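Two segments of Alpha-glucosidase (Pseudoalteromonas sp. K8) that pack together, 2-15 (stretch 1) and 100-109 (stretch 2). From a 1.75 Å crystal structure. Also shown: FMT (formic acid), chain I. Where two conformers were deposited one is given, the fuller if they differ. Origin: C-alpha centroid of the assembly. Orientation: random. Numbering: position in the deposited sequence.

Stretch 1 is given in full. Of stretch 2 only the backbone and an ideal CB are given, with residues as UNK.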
ATOM      1  N   THR A   2      29.872  -7.655  11.904  1.00 17.48           N
ATOM      2  CA  THR A   2      29.127  -6.444  12.223  1.00 16.63           C
ATOM      3  C   THR A   2      29.018  -5.568  10.987  1.00 18.93           C
ATOM      4  O   THR A   2      29.990  -5.416  10.238  1.00 18.66           O
ATOM      5  CB  THR A   2      29.802  -5.639  13.348  1.00 21.06           C
ATOM      6  OG1 THR A   2      29.848  -6.425  14.540  1.00 24.75           O
ATOM      7  CG2 THR A   2      29.028  -4.351  13.637  1.00 20.75           C
ATOM      8  N   VAL A   3      27.833  -4.992  10.775  1.00 15.61           N
ATOM      9  CA  VAL A   3      27.645  -3.940   9.783  1.00 15.33           C
ATOM     10  C   VAL A   3      26.838  -2.840  10.456  1.00 17.26           C
ATOM     11  O   VAL A   3      26.002  -3.111  11.323  1.00 15.89           O
ATOM     12  CB  VAL A   3      26.950  -4.467   8.498  1.00 16.61           C
ATOM     13  CG1 VAL A   3      25.510  -4.924   8.784  1.00 13.39           C
ATOM     14  CG2 VAL A   3      26.995  -3.422   7.371  1.00 16.32           C
ATOM     15  N   GLN A   4      27.119  -1.589  10.083  1.00 15.78           N
ATOM     16  CA  GLN A   4      26.472  -0.434  10.692  1.00 15.52           C
ATOM     17  C   GLN A   4      25.896   0.471   9.615  1.00 17.23           C
ATOM     18  O   GLN A   4      26.364   0.491   8.473  1.00 16.57           O
ATOM     19  CB  GLN A   4      27.453   0.379  11.551  1.00 17.64           C
ATOM     20  CG  GLN A   4      28.293  -0.450  12.500  1.00 20.27           C
ATOM     21  CD  GLN A   4      29.268   0.406  13.299  1.00 18.90           C
ATOM     22  OE1 GLN A   4      29.351   1.621  13.100  1.00 18.53           O
ATOM     23  NE2 GLN A   4      30.010  -0.228  14.204  1.00 19.33           N
ATOM     24  N   SER A   5      24.885   1.249   9.996  1.00 13.08           N
ATOM     25  CA  SER A   5      24.372   2.259   9.090  1.00 13.10           C
ATOM     26  C   SER A   5      25.467   3.283   8.794  1.00 15.37           C
ATOM     27  O   SER A   5      26.454   3.379   9.528  1.00 15.40           O
ATOM     28  CB  SER A   5      23.148   2.950   9.693  1.00 12.82           C
ATOM     29  OG  SER A   5      23.471   3.499  10.960  1.00 14.32           O
ATOM     30  N   PRO A   6      25.318   4.056   7.716  1.00 15.32           N
ATOM     31  CA  PRO A   6      26.302   5.115   7.449  1.00 17.83           C
ATOM     32  C   PRO A   6      26.534   6.047   8.628  1.00 20.26           C
ATOM     33  O   PRO A   6      27.687   6.405   8.899  1.00 21.54           O
ATOM     34  CB  PRO A   6      25.692   5.844   6.247  1.00 18.47           C
ATOM     35  CG  PRO A   6      24.937   4.760   5.528  1.00 17.25           C
ATOM     36  CD  PRO A   6      24.339   3.922   6.621  1.00 15.97           C
ATOM     37  N   ASP A   7      25.486   6.430   9.361  1.00 18.53           N
ATOM     38  CA  ASP A   7      25.685   7.327  10.493  1.00 18.48           C
ATOM     39  C   ASP A   7      26.105   6.601  11.767  1.00 17.68           C
ATOM     40  O   ASP A   7      26.369   7.261  12.778  1.00 20.34           O
ATOM     41  CB  ASP A   7      24.426   8.173  10.745  1.00 18.58           C
ATOM     42  CG  ASP A   7      23.218   7.356  11.198  1.00 21.53           C
ATOM     43  OD1 ASP A   7      23.339   6.153  11.507  1.00 18.26           O
ATOM     44  OD2 ASP A   7      22.113   7.947  11.255  1.00 22.04           O
ATOM     45  N   GLY A   8      26.189   5.271  11.742  1.00 16.82           N
ATOM     46  CA  GLY A   8      26.632   4.502  12.891  1.00 16.43           C
ATOM     47  C   GLY A   8      25.569   4.188  13.926  1.00 17.74           C
ATOM     48  O   GLY A   8      25.845   3.413  14.847  1.00 17.18           O
ATOM     49  N   ASN A   9      24.359   4.749  13.810  1.00 13.92           N
ATOM     50  CA  ASN A   9      23.374   4.577  14.876  1.00 15.89           C
ATOM     51  C   ASN A   9      22.745   3.191  14.890  1.00 15.03           C
ATOM     52  O   ASN A   9      22.364   2.709  15.965  1.00 14.69           O
ATOM     53  CB  ASN A   9      22.288   5.639  14.771  1.00 15.10           C
ATOM     54  CG  ASN A   9      22.783   6.998  15.202  1.00 22.15           C
ATOM     55  OD1 ASN A   9      23.623   7.104  16.095  1.00 23.88           O
ATOM     56  ND2 ASN A   9      22.287   8.045  14.557  1.00 27.05           N
ATOM     57  N   ILE A  10      22.620   2.537  13.738  1.00 13.38           N
ATOM     58  CA  ILE A  10      22.099   1.174  13.669  1.00 13.43           C
ATOM     59  C   ILE A  10      23.271   0.223  13.487  1.00 16.14           C
ATOM     60  O   ILE A  10      24.093   0.400  12.575  1.00 14.74           O
ATOM     61  CB  ILE A  10      21.078   1.011  12.530  1.00 12.71           C
ATOM     62  CG1 ILE A  10      19.850   1.890  12.793  1.00 13.31           C
ATOM     63  CG2 ILE A  10      20.668  -0.462  12.392  1.00 11.40           C
ATOM     64  CD1 ILE A  10      18.848   1.906  11.651  1.00 13.67           C
ATOM     65  N   LYS A  11      23.362  -0.774  14.355  1.00 12.96           N
ATOM     66  CA  LYS A  11      24.467  -1.723  14.320  1.00 13.25           C
ATOM     67  C   LYS A  11      23.884  -3.128  14.340  1.00 15.20           C
ATOM     68  O   LYS A  11      23.100  -3.460  15.234  1.00 13.99           O
ATOM     69  CB  LYS A  11      25.416  -1.507  15.501  1.00 13.48           C
ATOM     70  CG  LYS A  11      26.043  -0.103  15.558  1.00 15.28           C
ATOM     71  CD  LYS A  11      27.091  -0.002  16.676  1.00 16.64           C
ATOM     72  CE  LYS A  11      27.649   1.416  16.808  1.00 18.80           C
ATOM     73  NZ  LYS A  11      26.599   2.394  17.242  1.00 19.75           N
ATOM     74  N   ILE A  12      24.264  -3.951  13.365  0.57 13.39           N
ATOM     75  CA  ILE A  12      23.790  -5.328  13.267  0.57 12.74           C
ATOM     76  C   ILE A  12      24.967  -6.255  13.522  0.57 12.50           C
ATOM     77  O   ILE A  12      26.004  -6.140  12.858  0.57 12.60           O
ATOM     78  CB  ILE A  12      23.162  -5.628  11.894  0.57 13.36           C
ATOM     79  CG1 ILE A  12      22.046  -4.632  11.568  0.57 13.40           C
ATOM     80  CG2 ILE A  12      22.638  -7.065  11.856  0.57 13.17           C
ATOM     81  CD1 ILE A  12      22.472  -3.524  10.619  0.57 12.31           C
ATOM     82  N   ILE A  13      24.807  -7.175  14.471  1.00 12.20           N
ATOM     83  CA  ILE A  13      25.815  -8.184  14.774  1.00 14.46           C
ATOM     84  C   ILE A  13      25.271  -9.526  14.315  1.00 15.61           C
ATOM     85  O   ILE A  13      24.192  -9.945  14.753  1.00 13.54           O
ATOM     86  CB  ILE A  13      26.173  -8.233  16.265  1.00 17.60           C
ATOM     87  CG1 ILE A  13      26.781  -6.909  16.718  1.00 21.70           C
ATOM     88  CG2 ILE A  13      27.164  -9.362  16.522  1.00 17.29           C
ATOM     89  CD1 ILE A  13      26.996  -6.859  18.211  1.00 23.80           C
ATOM     90  N   ILE A  14      26.012 -10.193  13.433  1.00 12.71           N
ATOM     91  CA  ILE A  14      25.650 -11.503  12.910  1.00 12.83           C
ATOM     92  C   ILE A  14      26.576 -12.525  13.556  1.00 16.59           C
ATOM     93  O   ILE A  14      27.800 -12.341  13.576  1.00 16.28           O
ATOM     94  CB  ILE A  14      25.747 -11.542  11.377  1.00 13.62           C
ATOM     95  CG1 ILE A  14      24.894 -10.428  10.755  1.00 15.30           C
ATOM     96  CG2 ILE A  14      25.286 -12.889  10.872  1.00 15.91           C
ATOM     97  CD1 ILE A  14      25.668  -9.159  10.419  1.00 17.74           C
ATOM     98  N   SER A  15      25.997 -13.594  14.090  1.00 15.24           N
ATOM     99  CA  SER A  15      26.710 -14.478  14.992  1.00 16.92           C
ATOM    100  C   SER A  15      26.475 -15.934  14.601  1.00 16.95           C
ATOM    101  O   SER A  15      25.502 -16.268  13.919  1.00 15.48           O
ATOM    102  CB  SER A  15      26.259 -14.223  16.438  1.00 22.05           C
ATOM    103  OG  SER A  15      26.898 -15.114  17.330  1.00 29.72           O
ATOM    104  N   UNK A 100      22.680 -11.595   3.100  1.00 12.96           N
ATOM    105  CA  UNK A 100      23.143 -10.266   2.727  1.00 12.15           C
ATOM    106  C   UNK A 100      22.374  -9.263   3.573  1.00 13.27           C
ATOM    107  O   UNK A 100      21.142  -9.288   3.583  1.00 13.10           O
ATOM    108  CB  UNK A 100      22.954 -10.000   1.232  1.00 12.15           C
ATOM    109  N   UNK A 101      23.097  -8.405   4.295  1.00 14.08           N
ATOM    110  CA  UNK A 101      22.508  -7.349   5.119  1.00 12.93           C
ATOM    111  C   UNK A 101      22.834  -5.993   4.519  1.00 15.13           C
ATOM    112  O   UNK A 101      23.988  -5.734   4.164  1.00 16.57           O
ATOM    113  CB  UNK A 101      23.012  -7.432   6.561  1.00 12.93           C
ATOM    114  N   UNK A 102      21.829  -5.119   4.434  1.00 12.44           N
ATOM    115  CA  UNK A 102      22.026  -3.732   4.032  1.00 13.03           C
ATOM    116  C   UNK A 102      21.571  -2.846   5.181  1.00 17.21           C
ATOM    117  O   UNK A 102      20.427  -2.950   5.628  1.00 16.68           O
ATOM    118  CB  UNK A 102      21.266  -3.406   2.745  1.00 13.03           C
ATOM    119  N   UNK A 103      22.465  -1.988   5.666  1.00 13.44           N
ATOM    120  CA  UNK A 103      22.179  -1.133   6.814  1.00 12.56           C
ATOM    121  C   UNK A 103      22.079   0.306   6.327  1.00 15.50           C
ATOM    122  O   UNK A 103      23.075   0.875   5.857  1.00 15.52           O
ATOM    123  CB  UNK A 103      23.252  -1.274   7.895  1.00 12.56           C
ATOM    124  N   UNK A 104      20.882   0.878   6.426  1.00 12.29           N
ATOM    125  CA  UNK A 104      20.599   2.276   6.123  1.00 13.43           C
ATOM    126  C   UNK A 104      20.464   3.059   7.422  1.00 13.70           C
ATOM    127  O   UNK A 104      20.246   2.486   8.492  1.00 14.13           O
ATOM    128  CB  UNK A 104      19.330   2.407   5.278  1.00 13.43           C
ATOM    129  N   UNK A 105      20.553   4.388   7.321  1.00 13.34           N
ATOM    130  CA  UNK A 105      20.280   5.198   8.506  1.00 13.29           C
ATOM    131  C   UNK A 105      18.853   5.011   9.020  1.00 14.61           C
ATOM    132  O   UNK A 105      18.604   5.233  10.207  1.00 15.20           O
ATOM    133  CB  UNK A 105      20.527   6.676   8.195  1.00 13.29           C
ATOM    134  N   UNK A 106      17.917   4.590   8.171  1.00 11.85           N
ATOM    135  CA  UNK A 106      16.527   4.443   8.577  1.00 11.21           C
ATOM    136  C   UNK A 106      16.104   2.998   8.822  1.00 11.40           C
ATOM    137  O   UNK A 106      14.929   2.764   9.134  1.00 11.95           O
ATOM    138  CB  UNK A 106      15.620   5.060   7.511  1.00 11.21           C
ATOM    139  N   UNK A 107      16.998   2.025   8.698  1.00 11.33           N
ATOM    140  CA  UNK A 107      16.603   0.648   8.926  1.00 10.41           C
ATOM    141  C   UNK A 107      17.529  -0.331   8.230  1.00 13.61           C
ATOM    142  O   UNK A 107      18.546   0.044   7.646  1.00 13.60           O
ATOM    143  CB  UNK A 107      15.164   0.428   8.455  1.00 10.41           C
ATOM    144  N   UNK A 108      17.162  -1.609   8.313  0.57 10.90           N
ATOM    145  CA  UNK A 108      17.999  -2.664   7.756  0.57 11.13           C
ATOM    146  C   UNK A 108      17.154  -3.623   6.932  0.57 11.75           C
ATOM    147  O   UNK A 108      15.985  -3.886   7.237  0.57 12.06           O
ATOM    148  CB  UNK A 108      18.733  -3.417   8.867  0.57 11.13           C
ATOM    149  N   UNK A 109      17.758  -4.144   5.879  1.00 10.27           N
ATOM    150  CA  UNK A 109      17.157  -5.199   5.076  1.00 10.14           C
ATOM    151  C   UNK A 109      18.113  -6.372   5.015  1.00 13.67           C
ATOM    152  O   UNK A 109      19.333  -6.187   4.978  1.00 13.12           O
ATOM    153  CB  UNK A 109      16.814  -4.701   3.671  1.00 10.14           C
TER
HETATM  154  C   FMT I 708      29.196  -9.948  -2.488  1.00 42.11           C
HETATM  155  O1  FMT I 708      28.662 -11.027  -2.227  1.00 41.82           O
HETATM  156  O2  FMT I 708      28.885  -9.243  -3.453  1.00 40.46           O

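Stretch 1 is a hairpin: strand 2-4 and strand 10-15 pair through backbone hydrogen bonds, with a type I turn from Ser-5 to Gly-8 in the loop between them. One face presents Val-3, Ile-10, Ile-12 and Ile-14 to the second hairpin, stretch 2, whose positions can be read against it in order.

At position 100 the CB is out of reach of stretch 1, so almost any strand-tolerant residue would serve, polar or charged ones included, and the formic acid lies not far off as a possible partner. The residue is Arg-100; its NH2 donates a hydrogen bond to FMT O1 at 3.3 Å.

Position 101 points toward stretch 1, its ideal CB 4.2 Å from Val-3 CG1 and 5.0 Å from Ile-14 CD1. With only hydrocarbon on offer, an apolar side chain is expected, and there is room for a large one: leucine, methionine or an aromatic. It is Phe-101. With chi1 near -65° (m), the Phe-101 ring lies against Ile-14, whose CG1 sits over one face, 3.8 Å from the ring centroid, in a CH-pi contact. Ile-12 CG2 approaches Phe-101 CD1 to 4.1 Å.

Position 102 points away from stretch 1, which therefore sets no demand there; it is Lys-102.

Position 103 again points toward, but the space is small. Its ideal CB already lies 3.6 Å from both Gln-4 C and Ile-12 CD1, and 3.7 Å from Ser-5 N, so a small residue suits best: alanine, perhaps serine or glycine. Ala-103 is found, its methyl group filling the gap between the backbone of strand 2-4 and the tip of Ile-12.

Position 104 points away, and stretch 1 leaves the choice wide. Phe-104 occupies it; its carbonyl O meets stretch 1 more closely than its ring does, lying 3.2 Å from Ser-5 CB.

Position 105 belongs to the turn from 104 to 107. Its CB points sideways, 3.7 Å from Asp-7 OD2, while the amide of Asp-7 offers a donor. The carboxylate would favour a neutral polar residue such as asparagine or serine; the amide asks for an acceptor. The residue is Asp-105, whose OD1 accepts a hydrogen bond from Asp-7 N at 2.8 Å. The price is a like-charge approach, Asp-7 OD1 to Asp-105 OD1 at 3.1 Å. A water bridges the same pair, donating to Asp-7 OD2 (2.7 Å) and to Asp-105 O (2.8 Å).

Position 106 points away, so stretch 1 sets no demand; within the type I turn from 104 to 107 a small polar residue is common, and the residue is Ser-106.

Position 107, with phi/psi of 157/-175, would jam a CB against the preceding carbonyl O, which calls for glycine: Gly-107. Ile-10 CD1 packs 3.5 Å from its N.

Position 108 points toward Ile-10 and Ile-12, favouring a compact apolar residue such as valine or isoleucine. Val-108 places CG1 3.3 Å from Ile-12 CD1 and 3.5 Å from Ile-10 CG2.

Position 109 is out of reach, and its ordinary strand angles do not single out a residue. It is Gly-109, pairing through its backbone with Lys-102.

Stretch 2 100-109: RFKAFDSGVG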
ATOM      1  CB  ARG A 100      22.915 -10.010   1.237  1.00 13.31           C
ATOM      2  CG  ARG A 100      23.459  -8.674   0.723  1.00 14.93           C
ATOM      3  CD  ARG A 100      23.205  -8.515  -0.787  1.00 16.17           C
ATOM      4  NE  ARG A 100      23.769  -9.642  -1.528  1.00 16.62           N
ATOM      5  CZ  ARG A 100      25.009  -9.694  -2.012  1.00 18.30           C
ATOM      6  NH1 ARG A 100      25.851  -8.669  -1.870  1.00 16.04           N
ATOM      7  NH2 ARG A 100      25.406 -10.787  -2.647  1.00 18.48           N
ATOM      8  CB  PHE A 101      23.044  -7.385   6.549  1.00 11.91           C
ATOM      9  CG  PHE A 101      22.669  -8.618   7.312  1.00 18.20           C
ATOM     10  CD1 PHE A 101      21.620  -8.593   8.225  1.00 20.24           C
ATOM     11  CD2 PHE A 101      23.371  -9.793   7.129  1.00 21.08           C
ATOM     12  CE1 PHE A 101      21.272  -9.730   8.935  1.00 18.02           C
ATOM     13  CE2 PHE A 101      23.034 -10.929   7.844  1.00 25.50           C
ATOM     14  CZ  PHE A 101      21.978 -10.895   8.742  1.00 19.74           C
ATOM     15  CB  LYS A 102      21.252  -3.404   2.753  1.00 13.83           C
ATOM     16  CG  LYS A 102      21.771  -4.122   1.510  1.00 15.14           C
ATOM     17  CD  LYS A 102      20.997  -3.715   0.273  1.00 17.71           C
ATOM     18  CE  LYS A 102      21.632  -4.246  -0.998  1.00 21.80           C
ATOM     19  NZ  LYS A 102      20.977  -3.649  -2.203  1.00 27.38           N
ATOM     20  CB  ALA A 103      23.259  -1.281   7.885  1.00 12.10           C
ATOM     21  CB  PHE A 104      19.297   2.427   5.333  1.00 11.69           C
ATOM     22  CG  PHE A 104      19.234   1.620   4.070  1.00 12.07           C
ATOM     23  CD1 PHE A 104      19.402   2.238   2.833  1.00 13.76           C
ATOM     24  CD2 PHE A 104      18.960   0.258   4.112  1.00 11.92           C
ATOM     25  CE1 PHE A 104      19.329   1.512   1.663  1.00 15.50           C
ATOM     26  CE2 PHE A 104      18.880  -0.481   2.946  1.00 15.13           C
ATOM     27  CZ  PHE A 104      19.070   0.149   1.718  1.00 16.71           C
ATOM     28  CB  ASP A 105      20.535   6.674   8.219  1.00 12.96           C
ATOM     29  CG  ASP A 105      22.010   6.982   8.065  1.00 20.17           C
ATOM     30  OD1 ASP A 105      22.845   6.132   8.457  1.00 17.99           O
ATOM     31  OD2 ASP A 105      22.340   8.079   7.565  1.00 22.06           O
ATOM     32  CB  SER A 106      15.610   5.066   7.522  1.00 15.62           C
ATOM     33  OG  SER A 106      15.796   4.434   6.266  1.00 16.34           O
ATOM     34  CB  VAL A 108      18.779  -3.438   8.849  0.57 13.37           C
ATOM     35  CG1 VAL A 108      19.472  -2.479   9.794  0.57 14.26           C
ATOM     36  CG2 VAL A 108      17.869  -4.374   9.608  0.57 11.45           C
TER
HETATM   37  O   HOH W   1      19.940   6.702  12.231  1.00 30.02           O
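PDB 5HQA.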